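Local coordinates for GrpB family protein (Enterococcus faecalis, PDB 2NRK) that is of unknown function but belongs to the GrpB (UPF0157) family, whose fold probably relates it to the nucleotidyltransferases, at residues I7-E10 / Y11-A14. Sequence-based numbering, arbitrary orientation.
Sequences IVTE and YQPA
From Thr9 to Gln12 the backbone runs as an extended, irregular coil, and no main-chain hydrogen bond joins 7-10 to 11-14. The contact is instead made by side chains three residues apart. The amide of Gln12 reaches back alongside the chain so that NE2 donates to Thr9 OG1 at 2.9 Å; the bond is nearly straight (168°), and the hydroxyl oxygen lies in the plane of the amide. The two side chains cross roughly at right angles. Thr9 OG1 stands between its own backbone N and carbonyl carbon (chi1 73°), where it also donates to Glu10 O at 2.8 Å. The hydroxyl thus accepts from the amide and donates to the main chain, two bonds that fix its rotation. On Glu10, a bend at chi2 (-52°) brings the carboxylate round to a water, which donates to Glu10 OE1 at 2.7 Å and accepts from Tyr11 N at 2.9 Å, so that the water bridges the carboxylate and the next main-chain N-H. Residues 11-14 lead into helix 14-30, where Trp15 meets the Tyr11 ring nearly perpendicularly. This surface coil before the helix is joined to two other parts of the fold: Thr9 is tied by its backbone to Ala50 in the loop between strands 34-40 and 54-60, and Glu10 OE2 forms a salt bridge with Lys139 of helix 128-142.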
loop_
_atom_site.group_PDB
_atom_site.type_symbol
_atom_site.label_atom_id
_atom_site.label_comp_id
_atom_site.label_asym_id
_atom_site.label_seq_id
_atom_site.Cartn_x
_atom_site.Cartn_y
_atom_site.Cartn_z
ATOM N N ILE A 7 22.976 -15.574 -15.440
ATOM C CA ILE A 7 23.912 -15.872 -14.311
ATOM C C ILE A 7 23.934 -14.737 -13.268
ATOM O O ILE A 7 23.884 -13.567 -13.618
ATOM C CB ILE A 7 25.366 -16.202 -14.784
ATOM C CG1 ILE A 7 26.243 -14.945 -14.895
ATOM C CG2 ILE A 7 25.374 -17.030 -16.090
ATOM C CD1 ILE A 7 27.725 -15.177 -14.543
ATOM N N VAL A 8 24.055 -15.095 -11.999
ATOM C CA VAL A 8 24.161 -14.117 -10.909
ATOM C C VAL A 8 25.565 -13.491 -10.834
ATOM O O VAL A 8 26.571 -14.207 -10.879
ATOM C CB VAL A 8 23.779 -14.790 -9.563
ATOM C CG1 VAL A 8 23.917 -13.825 -8.384
ATOM C CG2 VAL A 8 22.359 -15.328 -9.643
ATOM N N THR A 9 25.622 -12.163 -10.745
ATOM C CA THR A 9 26.885 -11.451 -10.545
ATOM C C THR A 9 26.867 -10.728 -9.209
ATOM O O THR A 9 25.809 -10.541 -8.611
ATOM C CB THR A 9 27.149 -10.407 -11.667
ATOM O OG1 THR A 9 26.281 -9.272 -11.494
ATOM C CG2 THR A 9 26.919 -11.032 -13.054
ATOM N N GLU A 10 28.039 -10.323 -8.733
ATOM C CA GLU A 10 28.073 -9.403 -7.605
ATOM C C GLU A 10 27.337 -8.126 -8.022
ATOM O O GLU A 10 27.137 -7.873 -9.220
ATOM C CB GLU A 10 29.512 -9.109 -7.174
ATOM C CG GLU A 10 30.218 -10.324 -6.533
ATOM C CD GLU A 10 29.431 -10.965 -5.399
ATOM O OE1 GLU A 10 28.977 -10.242 -4.478
ATOM O OE2 GLU A 10 29.255 -12.206 -5.422
ATOM N N TYR A 11 26.893 -7.362 -7.039
ATOM C CA TYR A 11 26.154 -6.129 -7.306
ATOM C C TYR A 11 26.930 -5.240 -8.286
ATOM O O TYR A 11 28.151 -5.125 -8.191
ATOM C CB TYR A 11 25.950 -5.369 -5.999
ATOM C CG TYR A 11 25.230 -4.068 -6.196
ATOM C CD1 TYR A 11 23.858 -4.051 -6.440
ATOM C CD2 TYR A 11 25.913 -2.853 -6.148
ATOM C CE1 TYR A 11 23.181 -2.860 -6.642
ATOM C CE2 TYR A 11 25.245 -1.661 -6.330
ATOM C CZ TYR A 11 23.896 -1.661 -6.597
ATOM O OH TYR A 11 23.235 -0.468 -6.767
ATOM N N GLN A 12 26.212 -4.629 -9.229
ATOM C CA GLN A 12 26.820 -3.658 -10.144
ATOM C C GLN A 12 26.207 -2.263 -9.925
ATOM O O GLN A 12 25.030 -2.064 -10.212
ATOM C CB GLN A 12 26.620 -4.096 -11.598
ATOM C CG GLN A 12 27.230 -5.462 -11.935
ATOM C CD GLN A 12 26.921 -5.906 -13.361
ATOM O OE1 GLN A 12 27.007 -5.108 -14.297
ATOM N NE2 GLN A 12 26.580 -7.192 -13.538
ATOM N N PRO A 13 27.000 -1.292 -9.413
ATOM C CA PRO A 13 26.433 0.047 -9.222
ATOM C C PRO A 13 25.827 0.616 -10.491
ATOM O O PRO A 13 24.915 1.451 -10.401
ATOM C CB PRO A 13 27.649 0.909 -8.803
ATOM C CG PRO A 13 28.627 -0.039 -8.240
ATOM C CD PRO A 13 28.403 -1.372 -8.952
ATOM N N ALA A 14 26.309 0.159 -11.653
ATOM C CA ALA A 14 25.807 0.608 -12.943
ATOM C C ALA A 14 24.339 0.257 -13.172
ATOM O O ALA A 14 23.692 0.872 -14.033
ATOM C CB ALA A 14 26.643 0.033 -14.080
HETATM O O HOH W 1 27.351 -8.084 -4.281
#